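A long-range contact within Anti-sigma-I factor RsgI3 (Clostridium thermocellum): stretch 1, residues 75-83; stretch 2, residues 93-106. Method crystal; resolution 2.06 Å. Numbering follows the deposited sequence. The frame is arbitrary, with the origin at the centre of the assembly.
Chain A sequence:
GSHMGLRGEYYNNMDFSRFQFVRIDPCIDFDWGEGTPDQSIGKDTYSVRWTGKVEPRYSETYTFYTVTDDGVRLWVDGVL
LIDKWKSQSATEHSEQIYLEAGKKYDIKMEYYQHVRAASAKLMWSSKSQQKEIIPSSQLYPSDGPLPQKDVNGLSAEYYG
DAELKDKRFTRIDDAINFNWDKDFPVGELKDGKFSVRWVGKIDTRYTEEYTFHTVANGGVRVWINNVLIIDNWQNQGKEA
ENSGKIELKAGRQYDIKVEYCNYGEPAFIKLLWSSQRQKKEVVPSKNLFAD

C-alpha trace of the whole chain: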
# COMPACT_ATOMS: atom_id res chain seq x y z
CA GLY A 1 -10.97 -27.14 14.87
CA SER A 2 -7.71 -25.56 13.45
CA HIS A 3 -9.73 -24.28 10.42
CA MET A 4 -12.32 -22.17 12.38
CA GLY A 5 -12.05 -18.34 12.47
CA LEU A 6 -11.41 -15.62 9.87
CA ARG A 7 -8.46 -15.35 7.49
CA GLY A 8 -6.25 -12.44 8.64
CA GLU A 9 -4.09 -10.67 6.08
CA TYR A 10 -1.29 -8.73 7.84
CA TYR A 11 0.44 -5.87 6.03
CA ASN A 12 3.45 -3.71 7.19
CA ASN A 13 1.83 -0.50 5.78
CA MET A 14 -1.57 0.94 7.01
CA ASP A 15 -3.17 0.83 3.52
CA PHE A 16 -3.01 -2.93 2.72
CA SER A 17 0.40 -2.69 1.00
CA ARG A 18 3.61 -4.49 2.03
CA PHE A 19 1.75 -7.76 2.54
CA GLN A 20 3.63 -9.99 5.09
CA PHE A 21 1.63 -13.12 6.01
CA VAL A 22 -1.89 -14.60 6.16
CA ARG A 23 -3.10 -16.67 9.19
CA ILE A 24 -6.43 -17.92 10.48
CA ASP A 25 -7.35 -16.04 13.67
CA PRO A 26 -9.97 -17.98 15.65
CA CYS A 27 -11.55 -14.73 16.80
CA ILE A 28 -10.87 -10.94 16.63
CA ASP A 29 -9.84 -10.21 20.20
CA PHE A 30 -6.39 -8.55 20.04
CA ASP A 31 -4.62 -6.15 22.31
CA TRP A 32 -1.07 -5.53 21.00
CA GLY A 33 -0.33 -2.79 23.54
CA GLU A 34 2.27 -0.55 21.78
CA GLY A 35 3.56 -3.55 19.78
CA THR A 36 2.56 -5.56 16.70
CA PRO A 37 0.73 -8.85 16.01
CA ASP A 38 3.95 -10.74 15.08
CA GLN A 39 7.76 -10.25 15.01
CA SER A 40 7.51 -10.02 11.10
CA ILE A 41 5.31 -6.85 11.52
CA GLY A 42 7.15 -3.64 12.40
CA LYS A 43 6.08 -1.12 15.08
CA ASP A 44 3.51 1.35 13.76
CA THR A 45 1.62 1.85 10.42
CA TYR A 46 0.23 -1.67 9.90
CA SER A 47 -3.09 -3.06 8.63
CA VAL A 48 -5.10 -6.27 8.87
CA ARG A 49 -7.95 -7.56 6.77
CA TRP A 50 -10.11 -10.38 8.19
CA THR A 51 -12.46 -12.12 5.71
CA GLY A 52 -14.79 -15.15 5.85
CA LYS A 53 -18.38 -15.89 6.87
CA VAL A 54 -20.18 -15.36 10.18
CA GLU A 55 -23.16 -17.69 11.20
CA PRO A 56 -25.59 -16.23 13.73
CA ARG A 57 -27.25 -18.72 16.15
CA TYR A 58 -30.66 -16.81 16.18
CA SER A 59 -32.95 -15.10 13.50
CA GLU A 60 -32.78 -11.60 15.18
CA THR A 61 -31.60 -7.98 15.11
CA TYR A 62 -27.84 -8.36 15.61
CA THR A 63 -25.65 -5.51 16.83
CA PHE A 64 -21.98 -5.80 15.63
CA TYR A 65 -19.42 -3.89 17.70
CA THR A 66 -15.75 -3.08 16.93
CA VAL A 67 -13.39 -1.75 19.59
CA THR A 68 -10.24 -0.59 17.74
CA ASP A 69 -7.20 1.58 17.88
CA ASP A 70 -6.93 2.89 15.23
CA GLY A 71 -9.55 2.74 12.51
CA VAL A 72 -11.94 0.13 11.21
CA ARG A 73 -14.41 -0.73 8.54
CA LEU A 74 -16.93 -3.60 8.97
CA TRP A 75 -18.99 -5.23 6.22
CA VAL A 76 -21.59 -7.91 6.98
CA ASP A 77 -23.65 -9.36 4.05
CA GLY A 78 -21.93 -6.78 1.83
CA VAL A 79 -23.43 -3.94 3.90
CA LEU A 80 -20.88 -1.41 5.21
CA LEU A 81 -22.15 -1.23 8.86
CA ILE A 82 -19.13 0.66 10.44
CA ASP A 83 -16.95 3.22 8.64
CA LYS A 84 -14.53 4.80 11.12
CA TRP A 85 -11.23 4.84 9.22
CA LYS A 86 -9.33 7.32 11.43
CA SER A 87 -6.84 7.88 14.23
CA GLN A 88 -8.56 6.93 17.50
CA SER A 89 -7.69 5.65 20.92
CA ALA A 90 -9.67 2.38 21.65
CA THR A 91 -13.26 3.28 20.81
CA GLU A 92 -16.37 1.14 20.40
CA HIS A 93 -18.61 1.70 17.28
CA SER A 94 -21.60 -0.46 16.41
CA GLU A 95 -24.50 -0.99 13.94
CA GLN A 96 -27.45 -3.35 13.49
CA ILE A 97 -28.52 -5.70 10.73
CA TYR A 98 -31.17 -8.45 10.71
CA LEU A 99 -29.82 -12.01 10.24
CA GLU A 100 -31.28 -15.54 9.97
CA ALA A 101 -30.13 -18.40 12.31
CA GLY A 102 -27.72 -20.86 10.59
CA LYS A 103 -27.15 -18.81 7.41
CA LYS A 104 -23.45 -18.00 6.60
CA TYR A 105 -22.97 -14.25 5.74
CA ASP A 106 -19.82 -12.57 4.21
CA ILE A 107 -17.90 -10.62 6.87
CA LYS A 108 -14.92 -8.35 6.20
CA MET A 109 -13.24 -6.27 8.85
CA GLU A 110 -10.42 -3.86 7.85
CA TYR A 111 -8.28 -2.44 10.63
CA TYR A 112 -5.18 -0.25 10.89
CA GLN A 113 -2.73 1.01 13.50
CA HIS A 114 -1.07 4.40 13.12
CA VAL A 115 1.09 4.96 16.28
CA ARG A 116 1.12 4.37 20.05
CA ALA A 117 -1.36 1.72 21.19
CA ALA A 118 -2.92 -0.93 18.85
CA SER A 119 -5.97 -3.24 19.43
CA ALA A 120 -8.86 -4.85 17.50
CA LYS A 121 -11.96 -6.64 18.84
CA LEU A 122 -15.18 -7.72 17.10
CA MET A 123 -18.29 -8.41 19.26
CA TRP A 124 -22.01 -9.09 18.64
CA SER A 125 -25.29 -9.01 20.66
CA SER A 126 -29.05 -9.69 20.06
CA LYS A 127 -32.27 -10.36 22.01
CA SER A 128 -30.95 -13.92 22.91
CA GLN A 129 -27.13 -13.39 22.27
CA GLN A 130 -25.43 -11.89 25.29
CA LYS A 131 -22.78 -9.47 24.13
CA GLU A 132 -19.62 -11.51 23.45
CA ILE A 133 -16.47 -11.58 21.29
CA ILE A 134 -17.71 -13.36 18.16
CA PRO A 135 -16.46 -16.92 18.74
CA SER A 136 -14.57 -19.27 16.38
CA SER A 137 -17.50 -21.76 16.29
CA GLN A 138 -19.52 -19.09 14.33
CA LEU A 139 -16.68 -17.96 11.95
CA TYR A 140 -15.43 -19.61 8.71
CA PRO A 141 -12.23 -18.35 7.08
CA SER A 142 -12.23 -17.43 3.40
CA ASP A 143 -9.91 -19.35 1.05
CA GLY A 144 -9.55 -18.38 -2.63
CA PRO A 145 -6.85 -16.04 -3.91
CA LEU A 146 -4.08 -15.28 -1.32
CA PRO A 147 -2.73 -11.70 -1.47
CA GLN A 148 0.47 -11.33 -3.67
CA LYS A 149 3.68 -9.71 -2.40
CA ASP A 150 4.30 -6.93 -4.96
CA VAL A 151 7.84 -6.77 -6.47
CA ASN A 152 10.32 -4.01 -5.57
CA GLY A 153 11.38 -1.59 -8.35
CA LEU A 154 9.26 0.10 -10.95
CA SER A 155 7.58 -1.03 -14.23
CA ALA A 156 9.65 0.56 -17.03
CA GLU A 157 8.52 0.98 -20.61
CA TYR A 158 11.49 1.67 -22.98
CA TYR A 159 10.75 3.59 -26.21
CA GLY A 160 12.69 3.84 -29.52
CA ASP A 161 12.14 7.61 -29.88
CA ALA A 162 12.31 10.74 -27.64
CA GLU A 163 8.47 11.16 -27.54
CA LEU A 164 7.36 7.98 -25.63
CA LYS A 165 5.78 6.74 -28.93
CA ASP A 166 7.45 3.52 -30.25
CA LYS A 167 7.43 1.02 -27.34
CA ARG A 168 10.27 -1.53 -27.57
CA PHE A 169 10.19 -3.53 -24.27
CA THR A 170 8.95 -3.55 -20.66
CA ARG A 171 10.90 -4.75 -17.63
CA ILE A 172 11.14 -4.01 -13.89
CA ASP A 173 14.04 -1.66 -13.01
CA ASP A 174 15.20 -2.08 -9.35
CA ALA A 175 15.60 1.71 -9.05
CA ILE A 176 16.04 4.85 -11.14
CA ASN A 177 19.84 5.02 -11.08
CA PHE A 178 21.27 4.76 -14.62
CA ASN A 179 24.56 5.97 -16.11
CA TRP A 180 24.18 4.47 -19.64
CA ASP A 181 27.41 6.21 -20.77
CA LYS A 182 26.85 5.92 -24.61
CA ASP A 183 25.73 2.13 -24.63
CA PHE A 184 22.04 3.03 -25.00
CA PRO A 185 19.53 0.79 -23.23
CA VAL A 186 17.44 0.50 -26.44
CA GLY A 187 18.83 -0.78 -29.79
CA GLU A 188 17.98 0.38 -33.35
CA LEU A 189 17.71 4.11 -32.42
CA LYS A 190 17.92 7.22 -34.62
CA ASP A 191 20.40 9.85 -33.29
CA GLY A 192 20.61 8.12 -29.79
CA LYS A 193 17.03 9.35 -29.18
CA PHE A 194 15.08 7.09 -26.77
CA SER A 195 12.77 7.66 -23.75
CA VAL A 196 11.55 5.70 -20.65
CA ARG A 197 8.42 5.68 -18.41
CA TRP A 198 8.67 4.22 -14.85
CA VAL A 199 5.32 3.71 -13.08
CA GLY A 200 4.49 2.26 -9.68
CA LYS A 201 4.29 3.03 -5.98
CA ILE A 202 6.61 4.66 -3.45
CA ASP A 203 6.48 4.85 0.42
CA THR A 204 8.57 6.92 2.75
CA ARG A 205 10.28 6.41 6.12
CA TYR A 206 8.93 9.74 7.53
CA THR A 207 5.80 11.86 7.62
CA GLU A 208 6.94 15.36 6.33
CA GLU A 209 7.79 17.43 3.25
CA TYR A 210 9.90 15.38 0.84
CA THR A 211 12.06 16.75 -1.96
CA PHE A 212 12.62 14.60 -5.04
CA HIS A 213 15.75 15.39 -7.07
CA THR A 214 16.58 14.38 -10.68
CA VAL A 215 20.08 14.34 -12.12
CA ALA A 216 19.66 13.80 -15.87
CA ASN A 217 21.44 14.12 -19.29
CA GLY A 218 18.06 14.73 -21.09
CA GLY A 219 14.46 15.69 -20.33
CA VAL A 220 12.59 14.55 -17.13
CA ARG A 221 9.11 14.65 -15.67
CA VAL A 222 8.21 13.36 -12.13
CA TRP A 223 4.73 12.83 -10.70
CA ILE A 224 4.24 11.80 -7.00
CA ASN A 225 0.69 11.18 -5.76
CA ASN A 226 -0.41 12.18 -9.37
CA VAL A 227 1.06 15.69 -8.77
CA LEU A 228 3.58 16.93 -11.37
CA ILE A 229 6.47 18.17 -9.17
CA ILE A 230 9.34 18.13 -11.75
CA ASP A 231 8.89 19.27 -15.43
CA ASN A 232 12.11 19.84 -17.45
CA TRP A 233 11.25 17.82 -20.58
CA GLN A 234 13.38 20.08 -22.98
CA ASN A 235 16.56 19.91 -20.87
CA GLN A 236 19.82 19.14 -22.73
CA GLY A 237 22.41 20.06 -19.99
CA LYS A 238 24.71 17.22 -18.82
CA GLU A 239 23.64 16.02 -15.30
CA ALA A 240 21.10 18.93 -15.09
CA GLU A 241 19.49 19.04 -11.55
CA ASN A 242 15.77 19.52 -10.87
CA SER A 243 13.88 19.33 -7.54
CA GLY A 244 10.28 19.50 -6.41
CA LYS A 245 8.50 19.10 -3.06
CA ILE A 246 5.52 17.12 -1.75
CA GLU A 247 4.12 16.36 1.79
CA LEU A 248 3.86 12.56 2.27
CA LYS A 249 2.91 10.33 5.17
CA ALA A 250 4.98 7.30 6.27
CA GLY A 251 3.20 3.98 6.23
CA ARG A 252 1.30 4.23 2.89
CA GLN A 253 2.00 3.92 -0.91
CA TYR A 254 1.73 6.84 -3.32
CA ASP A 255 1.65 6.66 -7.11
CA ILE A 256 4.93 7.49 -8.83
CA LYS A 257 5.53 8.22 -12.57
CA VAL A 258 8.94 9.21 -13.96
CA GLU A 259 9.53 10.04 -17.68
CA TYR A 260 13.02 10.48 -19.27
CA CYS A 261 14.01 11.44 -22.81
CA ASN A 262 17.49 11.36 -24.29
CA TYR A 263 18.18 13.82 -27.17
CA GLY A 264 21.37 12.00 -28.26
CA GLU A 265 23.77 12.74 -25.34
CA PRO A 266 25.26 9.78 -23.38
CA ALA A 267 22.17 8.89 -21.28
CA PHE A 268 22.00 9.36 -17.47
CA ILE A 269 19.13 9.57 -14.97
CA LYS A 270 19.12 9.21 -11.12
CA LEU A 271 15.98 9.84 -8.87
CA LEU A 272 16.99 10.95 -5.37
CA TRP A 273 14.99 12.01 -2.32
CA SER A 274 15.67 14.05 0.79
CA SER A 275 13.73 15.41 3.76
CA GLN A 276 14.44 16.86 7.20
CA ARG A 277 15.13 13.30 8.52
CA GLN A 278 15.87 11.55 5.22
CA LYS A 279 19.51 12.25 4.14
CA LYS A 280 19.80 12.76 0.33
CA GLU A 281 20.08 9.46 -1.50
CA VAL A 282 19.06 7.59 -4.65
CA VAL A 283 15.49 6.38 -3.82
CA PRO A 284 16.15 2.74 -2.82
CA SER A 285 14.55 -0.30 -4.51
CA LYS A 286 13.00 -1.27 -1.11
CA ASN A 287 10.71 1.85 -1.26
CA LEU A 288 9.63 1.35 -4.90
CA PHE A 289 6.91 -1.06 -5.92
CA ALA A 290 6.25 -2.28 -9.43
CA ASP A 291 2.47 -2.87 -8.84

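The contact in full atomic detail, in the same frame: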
# COMPACT_ATOMS: atom_id res chain seq x y z
N TRP A 75 -17.92 -4.77 7.14
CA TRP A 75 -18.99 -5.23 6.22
C TRP A 75 -19.54 -6.54 6.74
O TRP A 75 -18.72 -7.48 7.02
CB TRP A 75 -18.54 -5.41 4.75
CG TRP A 75 -18.05 -4.20 4.06
CD1 TRP A 75 -18.71 -3.48 3.14
CD2 TRP A 75 -16.73 -3.63 4.12
NE1 TRP A 75 -17.93 -2.46 2.69
CE2 TRP A 75 -16.70 -2.55 3.23
CE3 TRP A 75 -15.60 -3.89 4.89
CZ2 TRP A 75 -15.57 -1.75 3.03
CZ3 TRP A 75 -14.49 -3.11 4.69
CH2 TRP A 75 -14.47 -2.04 3.79
N VAL A 76 -20.86 -6.62 6.81
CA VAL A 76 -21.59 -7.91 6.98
C VAL A 76 -22.63 -8.01 5.85
O VAL A 76 -23.35 -7.05 5.61
CB VAL A 76 -22.23 -8.00 8.38
CG1 VAL A 76 -23.06 -9.28 8.54
CG2 VAL A 76 -21.22 -7.86 9.50
N ASP A 77 -22.62 -9.10 5.10
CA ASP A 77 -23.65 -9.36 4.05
C ASP A 77 -23.52 -8.28 2.99
O ASP A 77 -24.54 -7.99 2.35
CB ASP A 77 -25.06 -9.36 4.64
CG ASP A 77 -26.04 -10.03 3.70
OD1 ASP A 77 -25.57 -10.90 2.87
OD2 ASP A 77 -27.21 -9.66 3.78
N GLY A 78 -22.29 -7.76 2.84
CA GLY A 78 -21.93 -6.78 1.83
C GLY A 78 -22.43 -5.42 2.22
O GLY A 78 -22.19 -4.53 1.50
N VAL A 79 -23.01 -5.26 3.41
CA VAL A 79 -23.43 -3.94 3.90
C VAL A 79 -22.26 -3.36 4.68
O VAL A 79 -21.69 -4.05 5.54
CB VAL A 79 -24.70 -4.03 4.76
CG1 VAL A 79 -25.06 -2.68 5.27
CG2 VAL A 79 -25.86 -4.69 4.02
N LEU A 80 -21.91 -2.11 4.39
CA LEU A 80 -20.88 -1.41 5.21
C LEU A 80 -21.59 -0.90 6.46
O LEU A 80 -22.28 0.10 6.36
CB LEU A 80 -20.25 -0.29 4.39
CG LEU A 80 -19.23 0.59 5.11
CD1 LEU A 80 -18.06 -0.22 5.59
CD2 LEU A 80 -18.71 1.68 4.16
N LEU A 81 -21.42 -1.57 7.61
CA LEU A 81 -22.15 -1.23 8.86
C LEU A 81 -21.38 -0.16 9.63
O LEU A 81 -22.05 0.69 10.17
CB LEU A 81 -22.24 -2.50 9.72
CG LEU A 81 -23.18 -3.58 9.19
CD1 LEU A 81 -23.20 -4.79 10.10
CD2 LEU A 81 -24.55 -2.99 8.99
N ILE A 82 -20.03 -0.26 9.70
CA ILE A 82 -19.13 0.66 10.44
C ILE A 82 -18.01 1.15 9.54
O ILE A 82 -17.31 0.32 8.90
CB ILE A 82 -18.60 -0.02 11.70
CG1 ILE A 82 -19.72 -0.59 12.56
CG2 ILE A 82 -17.80 0.97 12.51
CD1 ILE A 82 -19.23 -1.66 13.51
N ASP A 83 -17.90 2.47 9.49
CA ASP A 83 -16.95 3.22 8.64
C ASP A 83 -16.32 4.25 9.55
O ASP A 83 -16.81 5.34 9.63
CB ASP A 83 -17.61 3.86 7.42
CG ASP A 83 -16.60 4.36 6.40
OD1 ASP A 83 -15.42 4.31 6.68
OD2 ASP A 83 -17.01 4.80 5.34
N HIS A 93 -17.66 1.23 18.31
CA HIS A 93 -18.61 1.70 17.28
C HIS A 93 -19.46 0.49 17.01
O HIS A 93 -18.98 -0.64 17.27
CB HIS A 93 -17.91 2.13 15.95
CG HIS A 93 -16.92 3.23 16.13
ND1 HIS A 93 -17.29 4.50 16.57
CD2 HIS A 93 -15.57 3.28 15.95
CE1 HIS A 93 -16.22 5.27 16.67
NE2 HIS A 93 -15.15 4.55 16.25
N SER A 94 -20.68 0.68 16.56
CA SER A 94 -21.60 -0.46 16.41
C SER A 94 -22.66 -0.12 15.37
O SER A 94 -22.90 1.07 15.22
CB SER A 94 -22.24 -0.74 17.74
OG SER A 94 -22.96 0.41 18.24
N GLU A 95 -23.33 -1.14 14.82
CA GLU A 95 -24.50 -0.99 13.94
C GLU A 95 -25.29 -2.27 13.97
O GLU A 95 -24.77 -3.29 14.43
CB GLU A 95 -24.12 -0.67 12.47
CG GLU A 95 -24.47 0.78 12.08
CD GLU A 95 -25.93 1.29 12.21
OE1 GLU A 95 -26.92 0.42 12.23
OE2 GLU A 95 -26.12 2.56 12.28
N GLN A 96 -26.50 -2.22 13.44
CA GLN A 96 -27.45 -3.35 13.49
C GLN A 96 -27.77 -3.79 12.10
O GLN A 96 -27.69 -2.97 11.18
CB GLN A 96 -28.75 -3.02 14.23
CG GLN A 96 -28.51 -2.24 15.53
CD GLN A 96 -29.81 -1.81 16.18
OE1 GLN A 96 -30.90 -2.30 15.85
NE2 GLN A 96 -29.74 -0.85 17.07
N ILE A 97 -28.13 -5.06 11.99
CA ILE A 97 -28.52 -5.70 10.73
C ILE A 97 -29.33 -6.93 11.15
O ILE A 97 -29.01 -7.54 12.19
CB ILE A 97 -27.27 -6.06 9.91
CG1 ILE A 97 -27.65 -6.73 8.61
CG2 ILE A 97 -26.34 -6.96 10.71
CD1 ILE A 97 -26.59 -6.65 7.49
N TYR A 98 -30.31 -7.32 10.36
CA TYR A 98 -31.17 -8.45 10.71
C TYR A 98 -30.59 -9.67 10.03
O TYR A 98 -30.39 -9.63 8.81
CB TYR A 98 -32.63 -8.22 10.33
CG TYR A 98 -33.54 -9.38 10.64
CD1 TYR A 98 -33.61 -10.45 9.77
CD2 TYR A 98 -34.26 -9.46 11.82
CE1 TYR A 98 -34.39 -11.56 10.04
CE2 TYR A 98 -35.08 -10.56 12.09
CZ TYR A 98 -35.12 -11.63 11.21
OH TYR A 98 -35.91 -12.76 11.37
N LEU A 99 -30.32 -10.73 10.82
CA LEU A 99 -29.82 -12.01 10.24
C LEU A 99 -30.72 -13.18 10.69
O LEU A 99 -31.39 -13.08 11.78
CB LEU A 99 -28.36 -12.21 10.68
CG LEU A 99 -27.43 -11.00 10.48
CD1 LEU A 99 -26.19 -11.20 11.29
CD2 LEU A 99 -27.11 -10.83 8.99
N GLU A 100 -30.60 -14.24 9.91
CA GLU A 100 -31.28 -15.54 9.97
C GLU A 100 -30.34 -16.64 10.53
O GLU A 100 -29.28 -16.93 9.91
CB GLU A 100 -31.73 -15.89 8.56
CG GLU A 100 -32.73 -14.93 7.97
CD GLU A 100 -33.41 -15.60 6.79
OE1 GLU A 100 -34.07 -16.69 7.00
OE2 GLU A 100 -33.22 -15.11 5.67
N ALA A 101 -30.75 -17.24 11.65
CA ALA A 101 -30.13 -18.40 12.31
C ALA A 101 -29.60 -19.40 11.28
O ALA A 101 -30.34 -19.81 10.40
CB ALA A 101 -31.17 -19.03 13.20
N GLY A 102 -28.31 -19.76 11.36
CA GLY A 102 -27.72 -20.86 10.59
C GLY A 102 -27.29 -20.50 9.18
O GLY A 102 -26.62 -21.34 8.53
N LYS A 103 -27.64 -19.32 8.71
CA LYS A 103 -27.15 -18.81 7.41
C LYS A 103 -25.73 -18.26 7.61
O LYS A 103 -25.45 -17.67 8.71
CB LYS A 103 -28.18 -17.81 6.86
CG LYS A 103 -29.56 -18.39 6.50
CD LYS A 103 -29.52 -19.47 5.39
CE LYS A 103 -30.64 -20.49 5.41
NZ LYS A 103 -30.36 -21.60 6.35
N LYS A 104 -24.84 -18.54 6.66
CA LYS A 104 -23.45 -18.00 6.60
C LYS A 104 -23.40 -16.70 5.75
O LYS A 104 -23.71 -16.74 4.54
CB LYS A 104 -22.52 -19.03 5.96
CG LYS A 104 -22.09 -20.20 6.86
CD LYS A 104 -21.23 -21.19 6.11
CE LYS A 104 -20.97 -22.51 6.80
NZ LYS A 104 -21.90 -22.73 7.94
N TYR A 105 -23.00 -15.60 6.37
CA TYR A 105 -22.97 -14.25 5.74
C TYR A 105 -21.50 -13.84 5.54
O TYR A 105 -20.68 -14.06 6.47
CB TYR A 105 -23.77 -13.27 6.62
CG TYR A 105 -25.26 -13.54 6.74
CD1 TYR A 105 -26.17 -13.15 5.77
CD2 TYR A 105 -25.77 -14.15 7.87
CE1 TYR A 105 -27.54 -13.39 5.90
CE2 TYR A 105 -27.12 -14.38 8.02
CZ TYR A 105 -28.04 -14.02 7.04
OH TYR A 105 -29.40 -14.24 7.27
N ASP A 106 -21.15 -13.25 4.39
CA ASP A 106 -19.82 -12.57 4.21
C ASP A 106 -19.59 -11.58 5.36
O ASP A 106 -20.50 -10.93 5.84
CB ASP A 106 -19.67 -11.86 2.88
CG ASP A 106 -19.64 -12.81 1.72
OD1 ASP A 106 -19.35 -13.99 1.94
OD2 ASP A 106 -19.89 -12.37 0.60
O HOH W 1 -23.35 -12.84 2.71

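Stretch 1 is a hairpin: two strand segments, 75-76 and 79-83, joined by a type I' turn from Val 76 to Val 79. The turn is closed by paired backbone hydrogen bonds, Val 76 N to Val 79 O at 3.0 Å and Val 79 N to Val 76 O at 2.9 Å. Its two corner residues, Asp 77 and Gly 78, both have positive phi, a conformation that glycine adopts readily and aspartate tolerates better than most residues. Stretch 2 runs as a strand from His 93 to Leu 99, passes through a type II turn from Glu 100 to Lys 103, where Gly 102 supplies the positive phi, and re-enters a strand at Tyr 105.

Strands 79-83 and 93-99 run roughly antiparallel, at 158°, and approach within 6.0 Å, yet no backbone hydrogen bond joins them; side chains fill the space between. The one direct hydrogen bond between the stretches lies at the hairpin turn, where Asp 77 N donates to Asp 106 O over 2.9 Å in an almost linear arrangement. The same carbonyl receives a CA-H...O contact from Val 76 CA at 3.4 Å. A water extends this link, donating to Asp 77 OD1 (3.0 Å) and accepting from Asp 106 N (2.8 Å), so that the carboxylate of Asp 77 is tied through it to the backbone of the second stretch.

Ile 97 is central to the apolar packing. Its CB points toward stretch 1, its CD1 lies 4.1 Å from Val 79 CG2, and its CG2 lies 3.9 Å from Leu 81 CD1. Branched aliphatic side chains suit such a place because they fill space without polar groups that need partners. Nearby, Val 76 CG1 rests 4.4 Å from Leu 99 CD2 and 4.5 Å from Tyr 105 CB. Tyr 105 combines two roles: its ring edge faces Asp 77 OD1, with CD1 3.7 Å from that oxygen, while its OH accepts a hydrogen bond from Glu 100 N (2.9 Å), bracing the approach to the type II turn.

Farther along, Ile 82 points toward stretch 2 and brings its CG2 to 3.6 Å from His 93 CB, with CD1 3.9 Å from Ser 94 CA. Glu 95 uses its aliphatic portion for packing: its CB lies 3.8 Å from Leu 81 CB. The end of its side chain leads away, and OE1 accepts a hydrogen bond from Gln 96 N at 2.9 Å, so the charged group stays clear of the apolar contact.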